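Side-chain contacts in acid phosphatase (Bacillus anthracis, PDB 2I33), which catalyses the hydrolysis of phosphate monoesters, probably by the magnesium-dependent mechanism of the HAD superfamily: residues A23-W26 and Y27-G31; L66-V70 and L71-P75; Y89-D92 and D93-N96; F178-N181 and L182-T186. One frame throughout, in Å; residues are numbered along the deposited sequence.

In the fold
The four contacts follow one another along the chain. Contact 2 is the hub: it touches each of the others, with its centre about 13 Å from those of contacts 1 and 3 and about 14 Å from that of contact 4. It begins in the loop that leaves strand 59-64, and contact 4 lies where the adjacent strand 172-179 of the five-stranded parallel sheet ends, so the two loops face each other across one magnesium ion and share its three waters. Contact 1, on helix 21-29, and contact 3, on helix 91-97, lie farther from the metal, with centres about 21 Å apart. The metal site thus lies at the C-terminal ends of two central strands, as in HAD enzymes.

Contact 1: residues A23-W26 and Y27-G31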
loop_
_atom_site.group_PDB
_atom_site.type_symbol
_atom_site.label_atom_id
_atom_site.label_comp_id
_atom_site.label_asym_id
_atom_site.label_seq_id
_atom_site.Cartn_x
_atom_site.Cartn_y
_atom_site.Cartn_z
ATOM N N ALA A 23 -10.815 3.617 3.958
ATOM C CA ALA A 23 -10.005 2.539 3.381
ATOM C C ALA A 23 -10.562 2.109 2.018
ATOM O O ALA A 23 -9.807 1.930 1.049
ATOM C CB ALA A 23 -9.964 1.382 4.299
ATOM N N ASP A 24 -11.880 1.947 1.958
ATOM C CA ASP A 24 -12.547 1.494 0.730
ATOM C C ASP A 24 -12.442 2.541 -0.349
ATOM O O ASP A 24 -12.173 2.232 -1.515
ATOM C CB ASP A 24 -14.032 1.246 0.986
ATOM C CG ASP A 24 -14.299 0.037 1.834
ATOM O OD1 ASP A 24 -13.360 -0.721 2.157
ATOM O OD2 ASP A 24 -15.484 -0.157 2.188
ATOM N N LEU A 25 -12.625 3.781 0.054
ATOM C CA LEU A 25 -12.604 4.897 -0.874
ATOM C C LEU A 25 -11.202 5.052 -1.477
ATOM O O LEU A 25 -11.045 5.249 -2.668
ATOM C CB LEU A 25 -13.012 6.150 -0.126
ATOM C CG LEU A 25 -13.200 7.392 -0.970
ATOM C CD1 LEU A 25 -14.278 7.219 -2.023
ATOM C CD2 LEU A 25 -13.554 8.476 -0.033
ATOM N N TRP A 26 -10.179 4.928 -0.639
ATOM C CA TRP A 26 -8.796 4.939 -1.119
ATOM C C TRP A 26 -8.589 3.815 -2.137
ATOM O O TRP A 26 -8.025 3.980 -3.217
ATOM C CB TRP A 26 -7.812 4.716 0.043
ATOM C CG TRP A 26 -6.385 4.752 -0.363
ATOM C CD1 TRP A 26 -5.610 5.859 -0.591
ATOM C CD2 TRP A 26 -5.541 3.627 -0.593
ATOM N NE1 TRP A 26 -4.338 5.481 -0.950
ATOM C CE2 TRP A 26 -4.270 4.115 -0.939
ATOM C CE3 TRP A 26 -5.739 2.254 -0.538
ATOM C CZ2 TRP A 26 -3.209 3.295 -1.219
ATOM C CZ3 TRP A 26 -4.674 1.428 -0.803
ATOM C CH2 TRP A 26 -3.423 1.952 -1.176
ATOM N N TYR A 27 -9.008 2.635 -1.751
ATOM C CA TYR A 27 -8.737 1.478 -2.592
ATOM C C TYR A 27 -9.434 1.627 -3.950
ATOM O O TYR A 27 -8.870 1.278 -5.005
ATOM C CB TYR A 27 -9.241 0.236 -1.897
ATOM C CG TYR A 27 -8.733 -1.000 -2.582
ATOM C CD1 TYR A 27 -7.498 -1.525 -2.262
ATOM C CD2 TYR A 27 -9.475 -1.634 -3.557
ATOM C CE1 TYR A 27 -6.995 -2.677 -2.908
ATOM C CE2 TYR A 27 -8.970 -2.770 -4.213
ATOM C CZ TYR A 27 -7.736 -3.273 -3.902
ATOM O OH TYR A 27 -7.251 -4.402 -4.527
ATOM N N GLN A 28 -10.657 2.152 -3.932
ATOM C CA GLN A 28 -11.445 2.284 -5.150
ATOM C C GLN A 28 -11.094 3.447 -6.039
ATOM O O GLN A 28 -11.325 3.385 -7.256
ATOM C CB GLN A 28 -12.920 2.418 -4.802
ATOM C CG GLN A 28 -13.507 1.142 -4.390
ATOM C CD GLN A 28 -14.999 1.078 -4.643
ATOM O OE1 GLN A 28 -15.753 1.968 -4.239
ATOM N NE2 GLN A 28 -15.432 0.038 -5.330
ATOM N N THR A 29 -10.595 4.523 -5.458
ATOM C CA THR A 29 -10.431 5.750 -6.216
ATOM C C THR A 29 -9.006 6.251 -6.285
ATOM O O THR A 29 -8.704 7.034 -7.183
ATOM C CB THR A 29 -11.330 6.906 -5.714
ATOM O OG1 THR A 29 -10.836 7.379 -4.467
ATOM C CG2 THR A 29 -12.782 6.474 -5.550
ATOM N N ALA A 30 -8.153 5.903 -5.312
ATOM C CA ALA A 30 -6.857 6.560 -5.229
ATOM C C ALA A 30 -5.912 6.136 -6.326
ATOM O O ALA A 30 -5.603 4.957 -6.471
ATOM C CB ALA A 30 -6.195 6.346 -3.893
ATOM N N GLY A 31 -5.373 7.106 -7.045
ATOM C CA GLY A 31 -4.314 6.775 -8.001
ATOM C C GLY A 31 -3.126 6.112 -7.317
ATOM O O GLY A 31 -2.419 5.313 -7.906
#
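The indole of W26 rests one face on the methyl of A30, one turn on. With CG anti to the backbone N (chi1 -178°) the ring stands out from the helix, and CB only leads out from the backbone. From there on, CG and CD1 come up to the methyl of A30, with W26 CD1 only 3.4 Å from A30 CB. W26 NE1 follows, 3.6 Å from A30 CB. This is a CH-pi contact: A30 CB sits over the face of the five-membered ring, 26° off its normal. On the benzo side, W26 CE3 lies 3.7 Å from Y27 CA. The backbone keeps the methyl in place, since A30 N donates to W26 O at 2.8 Å just as A30 leaves helical geometry.

One residue earlier, L25 O is gripped twice by T29, through its N at 2.9 Å and its OG1 at 2.8 Å, which arrive from opposite faces of the carbonyl plane.

Helix 21-29 ends here and helix 31-54 starts at once, its M33 and L36 packing on W26. On another flank Y27 and Q28 meet helix 74-83, while W222 of the second subunit sets its ring edge-to-face with W26.

Contact 2: residues L66-V70 and L71-P75; sequences LDETV and LDNSP. With MG (magnesium ion), chain C.
N73 turns its amide nitrogen to two carboxylates of the preceding loop. ND2 donates to D67 OD1 at 2.8 Å, arriving from above that carboxylate's plane. N73 ND2 also donates to E68 OE1 at 3.1 Å, nearly straight (171°) and in the amide plane. The other oxygen of E68 is held as well: OE2 takes the backbone N of N73 on its syn lone pair at 2.7 Å. A bend at chi2 (47°) folds the glutamate back so that both its oxygens face N73. OE1 also has Y219 OH as a partner, and a salt bridge to R126 shares D67 OD1. D72 OD1 accepts from S74 N, 2.8 Å away, in an Asx turn, and from S74 OG.

Among backbone bonds, L66 O takes three amides, those of T69, V70 and, at 2.9 Å, L71. E68 N donates to L71 O at 2.8 Å. This tight coil is consistent with the squiggle of the HAD fold, and strands 71-72 and 101-102 with the flap that follows it.

The metal bond is also a backbone one: D67 O binds magnesium at 2.1 Å, alongside D65, D180 and three waters.

The coil leaves strand 59-64, pairs through strand 71-72 with strand 101-102, and opens helix 74-83. L66 and L71 pack on helix 131-141, and N73 OD1 accepts from W94 NE1 of helix 91-97.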
loop_
_atom_site.group_PDB
_atom_site.type_symbol
_atom_site.label_atom_id
_atom_site.label_comp_id
_atom_site.label_asym_id
_atom_site.label_seq_id
_atom_site.Cartn_x
_atom_site.Cartn_y
_atom_site.Cartn_z
ATOM N N LEU A 66 -5.777 -14.120 -5.391
ATOM C CA LEU A 66 -6.715 -13.541 -6.349
ATOM C C LEU A 66 -7.297 -12.256 -5.835
ATOM O O LEU A 66 -7.055 -11.218 -6.400
ATOM C CB LEU A 66 -7.828 -14.496 -6.747
ATOM C CG LEU A 66 -7.378 -15.619 -7.704
ATOM C CD1 LEU A 66 -8.474 -16.569 -7.961
ATOM C CD2 LEU A 66 -6.906 -15.024 -9.030
ATOM N N ASP A 67 -8.050 -12.333 -4.750
ATOM C CA ASP A 67 -8.835 -11.179 -4.308
ATOM C C ASP A 67 -7.895 -10.124 -3.739
ATOM O O ASP A 67 -7.126 -10.357 -2.809
ATOM C CB ASP A 67 -9.908 -11.603 -3.305
ATOM C CG ASP A 67 -10.899 -12.583 -3.914
ATOM O OD1 ASP A 67 -11.374 -12.314 -5.024
ATOM O OD2 ASP A 67 -11.161 -13.659 -3.300
ATOM N N GLU A 68 -8.004 -8.940 -4.304
ATOM C CA GLU A 68 -7.162 -7.804 -3.931
ATOM C C GLU A 68 -5.679 -7.986 -4.324
ATOM O O GLU A 68 -4.813 -7.230 -3.869
ATOM C CB GLU A 68 -7.345 -7.417 -2.482
ATOM C CG GLU A 68 -8.625 -6.592 -2.232
ATOM C CD GLU A 68 -9.888 -7.133 -2.863
ATOM O OE1 GLU A 68 -10.490 -8.076 -2.306
ATOM O OE2 GLU A 68 -10.289 -6.555 -3.909
ATOM N N THR A 69 -5.425 -8.923 -5.220
ATOM C CA THR A 69 -4.129 -9.076 -5.822
ATOM C C THR A 69 -4.251 -9.039 -7.337
ATOM O O THR A 69 -3.583 -8.238 -7.991
ATOM C CB THR A 69 -3.472 -10.385 -5.354
ATOM O OG1 THR A 69 -3.275 -10.312 -3.937
ATOM C CG2 THR A 69 -2.186 -10.574 -6.053
ATOM N N VAL A 70 -5.148 -9.871 -7.885
ATOM C CA VAL A 70 -5.477 -9.915 -9.309
ATOM C C VAL A 70 -6.877 -9.332 -9.544
ATOM O O VAL A 70 -7.076 -8.576 -10.468
ATOM C CB VAL A 70 -5.412 -11.337 -9.885
ATOM C CG1 VAL A 70 -5.830 -11.353 -11.315
ATOM C CG2 VAL A 70 -3.995 -11.914 -9.706
ATOM N N LEU A 71 -7.836 -9.724 -8.719
ATOM C CA LEU A 71 -9.230 -9.292 -8.888
ATOM C C LEU A 71 -9.645 -8.291 -7.832
ATOM O O LEU A 71 -9.402 -8.469 -6.639
ATOM C CB LEU A 71 -10.164 -10.515 -8.813
ATOM C CG LEU A 71 -9.981 -11.566 -9.927
ATOM C CD1 LEU A 71 -10.872 -12.786 -9.673
ATOM C CD2 LEU A 71 -10.191 -11.003 -11.298
ATOM N N ASP A 72 -10.326 -7.257 -8.297
ATOM C CA ASP A 72 -10.768 -6.151 -7.476
ATOM C C ASP A 72 -12.194 -6.389 -6.965
ATOM O O ASP A 72 -13.151 -6.325 -7.725
ATOM C CB ASP A 72 -10.715 -4.888 -8.307
ATOM C CG ASP A 72 -11.055 -3.652 -7.528
ATOM O OD1 ASP A 72 -11.561 -3.752 -6.385
ATOM O OD2 ASP A 72 -10.804 -2.567 -8.090
ATOM N N ASN A 73 -12.319 -6.648 -5.665
ATOM C CA ASN A 73 -13.640 -6.873 -5.057
ATOM C C ASN A 73 -14.144 -5.684 -4.310
ATOM O O ASN A 73 -15.127 -5.770 -3.537
ATOM C CB ASN A 73 -13.567 -8.061 -4.126
ATOM C CG ASN A 73 -13.097 -9.247 -4.825
ATOM O OD1 ASN A 73 -13.816 -9.831 -5.638
ATOM N ND2 ASN A 73 -11.871 -9.612 -4.555
ATOM N N SER A 74 -13.532 -4.534 -4.528
ATOM C CA SER A 74 -13.953 -3.393 -3.762
ATOM C C SER A 74 -15.442 -3.035 -3.978
ATOM O O SER A 74 -16.045 -2.506 -3.042
ATOM C CB SER A 74 -13.012 -2.205 -3.967
ATOM O OG SER A 74 -13.071 -1.782 -5.288
ATOM N N PRO A 75 -16.061 -3.319 -5.162
ATOM C CA PRO A 75 -17.516 -3.033 -5.235
ATOM C C PRO A 75 -18.336 -3.757 -4.177
ATOM O O PRO A 75 -19.390 -3.271 -3.768
ATOM C CB PRO A 75 -17.911 -3.523 -6.616
ATOM C CG PRO A 75 -16.608 -3.392 -7.419
ATOM C CD PRO A 75 -15.545 -3.786 -6.470
HETATM MG MG MG C . -6.272 -11.379 -1.126
HETATM O O HOH W 1 -5.168 -12.481 0.312
HETATM O O HOH W 2 -7.286 -10.456 0.099
HETATM O O HOH W 3 -7.737 -13.016 -1.074
#

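Contact 3: residues Y89-D92 and D93-N96; sequences YKWD and DWIN
W91 O takes I95 N at 2.8 Å, the shortest polar bond of this turn. It is flanked by two bonds of the same i to i+4 kind, from W94 N to K90 O and from N96 N to D92 O. Together they make up the first turns of helix 91-97, with K90 at the N-cap position.

On the side of the helix that faces the protein, W91 leans over the residues that follow. Its CG is anti to the backbone N (chi1 176°), which carries the indole past I95 and W94 and turns one face to both. I95 CG1 sits over the five-membered ring, 3.9 Å from its centroid, in a CH-pi contact. I95 CD1 continues across to the benzo part and lies 3.7 Å from W91 CZ2. W94 comes to that face with its CD1, 3.6 Å from W91 CZ3, and the two indole planes are inclined at 46°.

Helix 91-97 lies in the excursion between strands 71-72 and 101-102, consistent with the place where HAD phosphatases insert a cap into the flap. W91 touches D67, a metal ligand through its backbone O, and N73; its side chain is about 9 Å from the magnesium ion. H76 and Y87 meet it edge-to-face.

The outer side is polar. D93 OD2 rests beside the extended chain of K90, 3.7 Å from K90 CG, although K90 NZ stays 5.1 Å from that oxygen. D92 OD2 makes a salt bridge to K127.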
loop_
_atom_site.group_PDB
_atom_site.type_symbol
_atom_site.label_atom_id
_atom_site.label_comp_id
_atom_site.label_asym_id
_atom_site.label_seq_id
_atom_site.Cartn_x
_atom_site.Cartn_y
_atom_site.Cartn_z
ATOM N N TYR A 89 -21.909 -10.795 3.882
ATOM C CA TYR A 89 -23.240 -10.543 3.328
ATOM C C TYR A 89 -23.129 -10.326 1.830
ATOM O O TYR A 89 -22.371 -9.461 1.409
ATOM C CB TYR A 89 -23.805 -9.297 3.952
ATOM C CG TYR A 89 -25.169 -8.928 3.441
ATOM C CD1 TYR A 89 -26.261 -9.732 3.706
ATOM C CD2 TYR A 89 -25.366 -7.771 2.701
ATOM C CE1 TYR A 89 -27.531 -9.392 3.284
ATOM C CE2 TYR A 89 -26.651 -7.425 2.277
ATOM C CZ TYR A 89 -27.705 -8.238 2.548
ATOM O OH TYR A 89 -28.996 -7.921 2.142
ATOM N N LYS A 90 -23.861 -11.146 1.076
ATOM C CA LYS A 90 -23.895 -11.092 -0.398
ATOM C C LYS A 90 -22.518 -11.258 -1.064
ATOM O O LYS A 90 -22.322 -10.932 -2.230
ATOM C CB LYS A 90 -24.675 -9.842 -0.848
ATOM C CG LYS A 90 -26.136 -9.952 -0.491
ATOM C CD LYS A 90 -27.000 -8.868 -1.087
ATOM C CE LYS A 90 -28.472 -9.208 -0.874
ATOM N NZ LYS A 90 -29.465 -8.197 -1.371
ATOM N N TRP A 91 -21.549 -11.837 -0.347
ATOM C CA TRP A 91 -20.265 -12.115 -0.954
ATOM C C TRP A 91 -20.407 -13.173 -2.045
ATOM O O TRP A 91 -19.881 -13.018 -3.153
ATOM C CB TRP A 91 -19.267 -12.563 0.103
ATOM C CG TRP A 91 -17.967 -12.958 -0.458
ATOM C CD1 TRP A 91 -17.465 -14.212 -0.542
ATOM C CD2 TRP A 91 -16.979 -12.086 -0.995
ATOM N NE1 TRP A 91 -16.213 -14.180 -1.136
ATOM C CE2 TRP A 91 -15.895 -12.884 -1.423
ATOM C CE3 TRP A 91 -16.907 -10.711 -1.181
ATOM C CZ2 TRP A 91 -14.748 -12.334 -2.015
ATOM C CZ3 TRP A 91 -15.786 -10.178 -1.743
ATOM C CH2 TRP A 91 -14.717 -10.981 -2.163
ATOM N N ASP A 92 -21.122 -14.249 -1.760
ATOM C CA ASP A 92 -21.311 -15.285 -2.777
ATOM C C ASP A 92 -22.055 -14.744 -3.986
ATOM O O ASP A 92 -21.732 -15.119 -5.131
ATOM C CB ASP A 92 -22.048 -16.477 -2.201
ATOM C CG ASP A 92 -21.175 -17.279 -1.242
ATOM O OD1 ASP A 92 -19.975 -16.914 -1.115
ATOM O OD2 ASP A 92 -21.721 -18.256 -0.657
ATOM N N ASP A 93 -23.040 -13.881 -3.743
ATOM C CA ASP A 93 -23.762 -13.215 -4.839
ATOM C C ASP A 93 -22.766 -12.461 -5.732
ATOM O O ASP A 93 -22.788 -12.576 -6.960
ATOM C CB ASP A 93 -24.821 -12.243 -4.307
ATOM C CG ASP A 93 -26.061 -12.937 -3.733
ATOM O OD1 ASP A 93 -26.189 -14.184 -3.791
ATOM O OD2 ASP A 93 -26.960 -12.195 -3.276
ATOM N N TRP A 94 -21.893 -11.708 -5.090
ATOM C CA TRP A 94 -20.835 -10.981 -5.785
ATOM C C TRP A 94 -19.927 -11.923 -6.583
ATOM O O TRP A 94 -19.675 -11.710 -7.784
ATOM C CB TRP A 94 -20.020 -10.210 -4.761
ATOM C CG TRP A 94 -18.746 -9.675 -5.297
ATOM C CD1 TRP A 94 -17.498 -10.067 -4.960
ATOM C CD2 TRP A 94 -18.591 -8.696 -6.329
ATOM N NE1 TRP A 94 -16.551 -9.369 -5.687
ATOM C CE2 TRP A 94 -17.198 -8.546 -6.563
ATOM C CE3 TRP A 94 -19.475 -7.958 -7.102
ATOM C CZ2 TRP A 94 -16.694 -7.636 -7.498
ATOM C CZ3 TRP A 94 -18.964 -7.078 -8.034
ATOM C CH2 TRP A 94 -17.598 -6.933 -8.230
ATOM N N ILE A 95 -19.421 -12.955 -5.938
ATOM C CA ILE A 95 -18.553 -13.915 -6.649
ATOM C C ILE A 95 -19.257 -14.506 -7.869
ATOM O O ILE A 95 -18.650 -14.623 -8.949
ATOM C CB ILE A 95 -18.112 -15.020 -5.700
ATOM C CG1 ILE A 95 -17.178 -14.436 -4.635
ATOM C CG2 ILE A 95 -17.459 -16.177 -6.488
ATOM C CD1 ILE A 95 -15.827 -13.986 -5.097
ATOM N N ASN A 96 -20.519 -14.869 -7.717
ATOM C CA ASN A 96 -21.258 -15.451 -8.814
ATOM C C ASN A 96 -21.441 -14.533 -10.010
ATOM O O ASN A 96 -21.585 -15.009 -11.141
ATOM C CB ASN A 96 -22.608 -15.909 -8.311
ATOM C CG ASN A 96 -22.501 -17.169 -7.528
ATOM O OD1 ASN A 96 -21.587 -17.948 -7.754
ATOM N ND2 ASN A 96 -23.460 -17.416 -6.641
#

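Contact 4: residues F178-N181 and L182-T186. With MG (magnesium ion), chain C.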
loop_
_atom_site.group_PDB
_atom_site.type_symbol
_atom_site.label_atom_id
_atom_site.label_comp_id
_atom_site.label_asym_id
_atom_site.label_seq_id
_atom_site.Cartn_x
_atom_site.Cartn_y
_atom_site.Cartn_z
ATOM N N PHE A 178 2.814 -13.368 -4.907
ATOM C CA PHE A 178 2.121 -12.077 -4.976
ATOM C C PHE A 178 0.919 -12.108 -4.053
ATOM O O PHE A 178 0.116 -13.037 -4.124
ATOM C CB PHE A 178 1.631 -11.776 -6.406
ATOM C CG PHE A 178 2.763 -11.583 -7.392
ATOM C CD1 PHE A 178 3.137 -10.324 -7.778
ATOM C CD2 PHE A 178 3.459 -12.668 -7.879
ATOM C CE1 PHE A 178 4.172 -10.151 -8.658
ATOM C CE2 PHE A 178 4.500 -12.512 -8.755
ATOM C CZ PHE A 178 4.858 -11.242 -9.143
ATOM N N GLY A 179 0.745 -11.074 -3.236
ATOM C CA GLY A 179 -0.461 -11.050 -2.420
ATOM C C GLY A 179 -0.670 -9.744 -1.680
ATOM O O GLY A 179 0.194 -8.896 -1.672
ATOM N N ASP A 180 -1.828 -9.631 -1.049
ATOM C CA ASP A 180 -2.181 -8.450 -0.266
ATOM C C ASP A 180 -2.280 -8.753 1.214
ATOM O O ASP A 180 -2.559 -7.871 2.027
ATOM C CB ASP A 180 -3.532 -7.894 -0.697
ATOM C CG ASP A 180 -4.665 -8.880 -0.436
ATOM O OD1 ASP A 180 -4.680 -9.931 -1.122
ATOM O OD2 ASP A 180 -5.513 -8.576 0.443
ATOM N N ASN A 181 -2.078 -10.005 1.554
ATOM C CA ASN A 181 -2.238 -10.473 2.896
ATOM C C ASN A 181 -0.991 -11.296 3.192
ATOM O O ASN A 181 -0.548 -12.074 2.356
ATOM C CB ASN A 181 -3.476 -11.354 2.927
ATOM C CG ASN A 181 -3.823 -11.856 4.315
ATOM O OD1 ASN A 181 -2.944 -12.078 5.185
ATOM N ND2 ASN A 181 -5.116 -12.084 4.523
ATOM N N LEU A 182 -0.395 -11.087 4.352
ATOM C CA LEU A 182 0.864 -11.773 4.683
ATOM C C LEU A 182 0.723 -13.270 4.547
ATOM O O LEU A 182 1.679 -13.935 4.192
ATOM C CB LEU A 182 1.340 -11.433 6.090
ATOM C CG LEU A 182 1.800 -9.999 6.287
ATOM C CD1 LEU A 182 2.138 -9.766 7.743
ATOM C CD2 LEU A 182 2.916 -9.660 5.353
ATOM N N SER A 183 -0.472 -13.795 4.803
ATOM C CA SER A 183 -0.688 -15.248 4.696
ATOM C C SER A 183 -0.690 -15.744 3.227
ATOM O O SER A 183 -0.777 -16.949 2.970
ATOM C CB SER A 183 -1.927 -15.717 5.468
ATOM O OG SER A 183 -3.032 -14.928 5.170
ATOM N N ASP A 184 -0.554 -14.826 2.282
ATOM C CA ASP A 184 -0.295 -15.190 0.880
ATOM C C ASP A 184 1.167 -15.568 0.638
ATOM O O ASP A 184 1.525 -16.015 -0.454
ATOM C CB ASP A 184 -0.671 -14.038 -0.030
ATOM C CG ASP A 184 -2.132 -13.650 0.082
ATOM O OD1 ASP A 184 -2.968 -14.497 0.479
ATOM O OD2 ASP A 184 -2.433 -12.475 -0.231
ATOM N N PHE A 185 1.990 -15.324 1.649
ATOM C CA PHE A 185 3.390 -15.728 1.679
ATOM C C PHE A 185 3.594 -16.739 2.770
ATOM O O PHE A 185 2.795 -16.866 3.690
ATOM C CB PHE A 185 4.269 -14.538 1.988
ATOM C CG PHE A 185 3.878 -13.315 1.241
ATOM C CD1 PHE A 185 3.800 -13.347 -0.139
ATOM C CD2 PHE A 185 3.537 -12.162 1.887
ATOM C CE1 PHE A 185 3.454 -12.232 -0.869
ATOM C CE2 PHE A 185 3.156 -11.053 1.158
ATOM C CZ PHE A 185 3.093 -11.098 -0.220
ATOM N N THR A 186 4.739 -17.396 2.729
ATOM C CA THR A 186 5.058 -18.385 3.735
ATOM C C THR A 186 5.460 -17.712 5.053
ATOM O O THR A 186 6.218 -16.738 5.054
ATOM C CB THR A 186 6.198 -19.251 3.212
ATOM O OG1 THR A 186 7.266 -18.400 2.780
ATOM C CG2 THR A 186 5.722 -20.044 2.021
HETATM MG MG MG C . -6.272 -11.379 -1.126
HETATM O O HOH W 4 0.673 -15.480 -3.048
HETATM O O HOH W 2 -7.286 -10.456 0.099
HETATM O O HOH W 1 -5.168 -12.481 0.312
HETATM O O HOH W 3 -7.737 -13.016 -1.074
#
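D180 and D184 bring their carboxylates together beside the magnesium ion, but only D180 binds it. D180 OD1 is a direct ligand, while OD2 accepts from the metal-bound water 2 at 2.6 Å and from N216 ND2. D184 takes part one step removed: its OD2 accepts a bond of 2.8 Å from water 1, also on the metal. The run from G179 to D184 is consistent with the acidic GDxxxD motif IV of the HAD superfamily.

The same D184 OD2 ties that water to the backbone. N181 N donates to it at 3.1 Å from well above the carboxylate plane, and D180 N adds a weak bond. Having CG anti to the carbonyl carbon (chi1 -60°) sends the D184 carboxylate back over these amides. G179 brings no side chain against D184 CB, and its CA lies 3.3 Å from D184 OD2. K161 holds D184 OD1 in a salt bridge.

Further out, the turn itself fixes D184. D184 N donates to N181 O at 2.8 Å, and N181 OD1 accepts from S183 N at 3.0 Å, closing an Asx turn. Water 4 joins F178 O to D184 O.

The turn lies at the C-terminal end of strand 172-179, between strands 59-64 and 211-213. Its F185 packs on I213 and stacks on F211, L182 rests on helix 193-202, and E32 of the second subunit accepts from L182 N.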